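Local atomic coordinates of 2-ON-2 hemoglobin (Agrobacterium tumefaciens, PDB entry 2XYK), a protein that binds heme b and probably oxygen as a group II truncated (2-on-2) hemoglobin, consistent with a role in oxygen storage or transport. Residues A[13-18]-A[52-57]. Sequence-based numbering, arbitrary orientation.
Sequences GGDATV and KFYDYL. With HEM (protoporphyrin IX containing Fe), chain C.
D15 and Y54 meet where the start of helix 14-31 packs against helix 47-60. This is one helix pair of the 2-on-2 globin fold, which in classical globin terms joins the B and E helices. The short axes run at 140° to each other and come within 10.6 Å.

One hydrogen bond spans the pair. Y54 OH donates to D15 OD1 over 2.6 Å. OD1 accepts through its syn lone pair, on the side of OD2. The oxygen lies at the edge of the tyrosine ring, in its plane, but the carboxylate itself is turned 56° from that plane. Y54 CG stands anti to the backbone N (chi1 157°), which carries the ring across to helix 14-31. D15 OD2 has a second partner, a salt bridge to R19 one turn on. That bridge probably helps hold the carboxylate in place and favours its charged form.

Apolar contact lies deeper. V18 points its CG1 methyl at helix 47-60, between the base of the Y54 ring and L57. CG1 is 4.0 Å from Y54 CD1, which it approaches obliquely. V18 is buried; Y9 of helix 8-12 and L61 also touch its side chain.

Other residues of 52-57 reach the heme. The K52 chain bends near its end, and its NZ donates to heme O1A at 2.7 Å and to O1D at 3.2 Å, thus gripping both propionates. F53 CE1 lies 3.6 Å from the methine carbon CHD, and F53 also touches Y26 of helix 14-31. Y56 packs CB against the heme methyl CMD. The helix therefore links the heme pocket to helix 14-31. Between 13-18 and 52-57 the closest apolar approach is V18 CG1 to L57 CB, at 3.7 Å.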
ATOM      1  N   GLY A  13       8.984  -6.152 -11.074  1.00  8.65           N
ATOM      2  CA  GLY A  13       8.254  -7.073 -11.939  1.00  9.99           C
ATOM      3  C   GLY A  13       6.900  -6.546 -12.373  1.00 10.57           C
ATOM      4  O   GLY A  13       6.055  -7.310 -12.841  1.00 10.76           O
ATOM      5  N   GLY A  14       6.676  -5.248 -12.177  1.00 10.00           N
ATOM      6  CA  GLY A  14       5.522  -4.568 -12.771  1.00  9.53           C
ATOM      7  C   GLY A  14       4.194  -5.106 -12.282  1.00  9.25           C
ATOM      8  O   GLY A  14       4.055  -5.459 -11.113  1.00  9.93           O
ATOM      9  N   ASP A  15       3.238  -5.211 -13.202  1.00  9.16           N
ATOM     10  CA  ASP A  15       1.828  -5.447 -12.877  1.00  9.96           C
ATOM     11  C   ASP A  15       1.562  -6.736 -12.080  1.00  9.49           C
ATOM     12  O   ASP A  15       0.890  -6.702 -11.050  1.00  7.59           O
ATOM     13  CB  ASP A  15       0.989  -5.417 -14.158  1.00 10.65           C
ATOM     14  CG  ASP A  15      -0.519  -5.429 -13.875  1.00 14.54           C
ATOM     15  OD1 ASP A  15      -1.018  -4.589 -13.066  1.00 11.82           O
ATOM     16  OD2 ASP A  15      -1.205  -6.276 -14.489  1.00 18.16           O
ATOM     17  N   ALA A  16       2.091  -7.865 -12.552  1.00  8.36           N
ATOM     18  CA  ALA A  16       1.945  -9.097 -11.799  1.00  9.00           C
ATOM     19  C   ALA A  16       2.431  -8.979 -10.330  1.00  8.75           C
ATOM     20  O   ALA A  16       1.848  -9.593  -9.418  1.00  7.11           O
ATOM     21  CB  ALA A  16       2.633 -10.239 -12.510  1.00  9.89           C
ATOM     22  N   THR A  17       3.468  -8.174 -10.090  1.00  8.56           N
ATOM     23  CA  THR A  17       3.943  -7.982  -8.720  1.00  8.45           C
ATOM     24  C   THR A  17       3.044  -7.069  -7.890  1.00  8.53           C
ATOM     25  O   THR A  17       2.785  -7.374  -6.737  1.00  9.95           O
ATOM     26  CB  THR A  17       5.380  -7.468  -8.648  1.00  9.47           C
ATOM     27  OG1 THR A  17       6.254  -8.424  -9.264  1.00  9.03           O
ATOM     28  CG2 THR A  17       5.795  -7.278  -7.176  1.00  7.80           C
ATOM     29  N   VAL A  18       2.573  -5.960  -8.467  1.00  8.81           N
ATOM     30  CA  VAL A  18       1.716  -5.025  -7.716  1.00  8.95           C
ATOM     31  C   VAL A  18       0.369  -5.705  -7.434  1.00  9.30           C
ATOM     32  O   VAL A  18      -0.164  -5.589  -6.333  1.00  8.28           O
ATOM     33  CB  VAL A  18       1.539  -3.635  -8.421  1.00  9.20           C
ATOM     34  CG1 VAL A  18       0.705  -2.650  -7.550  1.00  9.65           C
ATOM     35  CG2 VAL A  18       2.899  -3.020  -8.763  1.00  8.37           C
ATOM     36  N   LYS A  52      -8.411   0.379  -5.546  1.00  9.55           N
ATOM     37  CA  LYS A  52      -7.822   1.715  -5.405  1.00  8.82           C
ATOM     38  C   LYS A  52      -6.335   1.675  -5.015  1.00  8.53           C
ATOM     39  O   LYS A  52      -5.528   2.429  -5.568  1.00  9.06           O
ATOM     40  CB  LYS A  52      -8.626   2.564  -4.423  1.00  7.96           C
ATOM     41  CG  LYS A  52      -9.991   2.974  -4.938  1.00 12.34           C
ATOM     42  CD  LYS A  52     -10.675   3.917  -3.990  1.00 15.70           C
ATOM     43  CE  LYS A  52     -11.058   3.195  -2.737  1.00 17.63           C
ATOM     44  NZ  LYS A  52     -12.098   3.933  -1.929  1.00 22.92           N
ATOM     45  N   PHE A  53      -5.974   0.798  -4.081  1.00  8.08           N
ATOM     46  CA  PHE A  53      -4.584   0.699  -3.613  1.00  8.79           C
ATOM     47  C   PHE A  53      -3.690   0.155  -4.716  1.00  8.17           C
ATOM     48  O   PHE A  53      -2.587   0.641  -4.919  1.00  8.94           O
ATOM     49  CB  PHE A  53      -4.478  -0.145  -2.332  1.00  8.33           C
ATOM     50  CG  PHE A  53      -3.193   0.075  -1.549  1.00  8.59           C
ATOM     51  CD1 PHE A  53      -2.552   1.319  -1.541  1.00  9.32           C
ATOM     52  CD2 PHE A  53      -2.633  -0.963  -0.814  1.00 10.77           C
ATOM     53  CE1 PHE A  53      -1.368   1.528  -0.807  1.00  7.05           C
ATOM     54  CE2 PHE A  53      -1.431  -0.774  -0.077  1.00 10.22           C
ATOM     55  CZ  PHE A  53      -0.818   0.459  -0.060  1.00  8.74           C
ATOM     56  N   TYR A  54      -4.187  -0.837  -5.444  1.00  8.51           N
ATOM     57  CA  TYR A  54      -3.474  -1.384  -6.585  1.00  8.97           C
ATOM     58  C   TYR A  54      -3.204  -0.281  -7.625  1.00  8.41           C
ATOM     59  O   TYR A  54      -2.074  -0.161  -8.102  1.00  8.75           O
ATOM     60  CB  TYR A  54      -4.283  -2.567  -7.156  1.00  9.95           C
ATOM     61  CG  TYR A  54      -4.014  -2.907  -8.583  1.00 12.07           C
ATOM     62  CD1 TYR A  54      -2.881  -3.664  -8.963  1.00 14.59           C
ATOM     63  CD2 TYR A  54      -4.905  -2.501  -9.573  1.00 15.00           C
ATOM     64  CE1 TYR A  54      -2.644  -3.961 -10.317  1.00 13.28           C
ATOM     65  CE2 TYR A  54      -4.689  -2.794 -10.902  1.00 14.91           C
ATOM     66  CZ  TYR A  54      -3.567  -3.524 -11.277  1.00 14.18           C
ATOM     67  OH  TYR A  54      -3.404  -3.795 -12.608  1.00 13.73           O
ATOM     68  N   ASP A  55      -4.224   0.529  -7.956  1.00  7.06           N
ATOM     69  CA  ASP A  55      -4.054   1.658  -8.889  1.00  6.82           C
ATOM     70  C   ASP A  55      -3.095   2.705  -8.322  1.00  7.12           C
ATOM     71  O   ASP A  55      -2.265   3.244  -9.053  1.00  5.70           O
ATOM     72  CB  ASP A  55      -5.387   2.375  -9.180  1.00  7.74           C
ATOM     73  CG  ASP A  55      -6.308   1.596 -10.121  1.00  8.49           C
ATOM     74  OD1 ASP A  55      -5.877   0.561 -10.716  1.00  9.56           O
ATOM     75  OD2 ASP A  55      -7.492   2.008 -10.221  1.00  3.34           O
ATOM     76  N   TYR A  56      -3.242   3.009  -7.023  1.00  7.17           N
ATOM     77  CA  TYR A  56      -2.356   3.966  -6.364  1.00  7.15           C
ATOM     78  C   TYR A  56      -0.911   3.469  -6.434  1.00  7.45           C
ATOM     79  O   TYR A  56      -0.014   4.230  -6.754  1.00  8.57           O
ATOM     80  CB  TYR A  56      -2.730   4.231  -4.897  1.00  6.83           C
ATOM     81  CG  TYR A  56      -1.728   5.172  -4.229  1.00  6.57           C
ATOM     82  CD1 TYR A  56      -1.861   6.543  -4.372  1.00  8.28           C
ATOM     83  CD2 TYR A  56      -0.600   4.685  -3.545  1.00  5.75           C
ATOM     84  CE1 TYR A  56      -0.924   7.435  -3.825  1.00  7.39           C
ATOM     85  CE2 TYR A  56       0.364   5.580  -2.977  1.00  4.27           C
ATOM     86  CZ  TYR A  56       0.160   6.949  -3.125  1.00  8.59           C
ATOM     87  OH  TYR A  56       1.032   7.872  -2.607  1.00 10.08           O
ATOM     88  N   LEU A  57      -0.684   2.197  -6.125  1.00  7.01           N
ATOM     89  CA  LEU A  57       0.688   1.679  -6.096  1.00  7.41           C
ATOM     90  C   LEU A  57       1.309   1.558  -7.503  1.00  6.98           C
ATOM     91  O   LEU A  57       2.499   1.793  -7.690  1.00  7.69           O
ATOM     92  CB  LEU A  57       0.752   0.344  -5.345  1.00  7.50           C
ATOM     93  CG  LEU A  57       0.749   0.420  -3.815  1.00  7.22           C
ATOM     94  CD1 LEU A  57       0.723  -1.018  -3.276  1.00  8.80           C
ATOM     95  CD2 LEU A  57       1.954   1.177  -3.248  1.00  2.32           C
TER
HETATM   96  CHA HEM C 700      -7.749   4.222   1.654  1.00  7.93           C
HETATM   97  CHB HEM C 700      -6.453   2.889   6.213  1.00  7.46           C
HETATM   98  CHC HEM C 700      -1.882   4.265   5.169  1.00  7.57           C
HETATM   99  CHD HEM C 700      -3.011   4.423   0.470  1.00  9.33           C
HETATM  100  C1A HEM C 700      -7.802   3.817   2.983  1.00  7.85           C
HETATM  101  C2A HEM C 700      -9.007   3.549   3.749  1.00  7.38           C
HETATM  102  C3A HEM C 700      -8.662   3.194   4.992  1.00  8.30           C
HETATM  103  C4A HEM C 700      -7.211   3.203   5.077  1.00  8.68           C
HETATM  104  CMA HEM C 700      -9.586   2.815   6.195  1.00  7.20           C
HETATM  105  CAA HEM C 700     -10.432   3.679   3.153  1.00 10.55           C
HETATM  106  CBA HEM C 700     -10.689   2.415   2.296  1.00 18.79           C
HETATM  107  CGA HEM C 700     -11.688   2.599   1.153  1.00 24.03           C
HETATM  108  O1A HEM C 700     -12.101   3.737   0.783  1.00 27.20           O
HETATM  109  O2A HEM C 700     -12.086   1.563   0.566  1.00 25.49           O
HETATM  110  C1B HEM C 700      -5.103   3.173   6.363  1.00  7.48           C
HETATM  111  C2B HEM C 700      -4.279   3.052   7.562  1.00  6.91           C
HETATM  112  C3B HEM C 700      -3.022   3.438   7.245  1.00  8.46           C
HETATM  113  C4B HEM C 700      -3.008   3.811   5.844  1.00  9.28           C
HETATM  114  CMB HEM C 700      -4.736   2.559   8.946  1.00  4.60           C
HETATM  115  CAB HEM C 700      -1.761   3.509   8.147  1.00  6.61           C
HETATM  116  CBB HEM C 700      -1.632   4.480   9.055  1.00  8.47           C
HETATM  117  C1C HEM C 700      -1.766   4.387   3.813  1.00  7.39           C
HETATM  118  C2C HEM C 700      -0.545   4.626   3.092  1.00  7.54           C
HETATM  119  C3C HEM C 700      -0.834   4.661   1.783  1.00  6.45           C
HETATM  120  C4C HEM C 700      -2.269   4.452   1.647  1.00  8.91           C
HETATM  121  CMC HEM C 700       0.817   4.797   3.808  1.00  8.25           C
HETATM  122  CAC HEM C 700       0.167   4.901   0.616  1.00  8.65           C
HETATM  123  CBC HEM C 700       1.266   4.123   0.486  1.00  6.69           C
HETATM  124  C1D HEM C 700      -4.385   4.479   0.323  1.00 10.83           C
HETATM  125  C2D HEM C 700      -5.115   4.764  -0.904  1.00  7.19           C
HETATM  126  C3D HEM C 700      -6.586   4.705  -0.529  1.00  9.78           C
HETATM  127  C4D HEM C 700      -6.616   4.393   0.878  1.00 10.62           C
HETATM  128  CMD HEM C 700      -4.511   5.055  -2.300  1.00  9.87           C
HETATM  129  CAD HEM C 700      -7.804   4.938  -1.459  1.00  9.59           C
HETATM  130  CBD HEM C 700      -8.062   6.445  -1.345  1.00 13.31           C
HETATM  131  CGD HEM C 700      -9.345   6.844  -2.040  1.00 12.77           C
HETATM  132  O1D HEM C 700     -10.450   6.686  -1.454  1.00 11.84           O
HETATM  133  O2D HEM C 700      -9.238   7.311  -3.192  1.00 13.39           O
HETATM  134  NA  HEM C 700      -6.725   3.595   3.820  1.00  9.79           N
HETATM  135  NB  HEM C 700      -4.281   3.621   5.339  1.00  6.66           N
HETATM  136  NC  HEM C 700      -2.800   4.295   2.915  1.00  6.69           N
HETATM  137  ND  HEM C 700      -5.305   4.260   1.332  1.00  9.32           N
HETATM  138 FE   HEM C 700      -4.771   3.976   3.332  1.00  8.01          FE
HETATM  139  O   HOH W   1      -4.503   2.120   2.858  1.00  4.23           O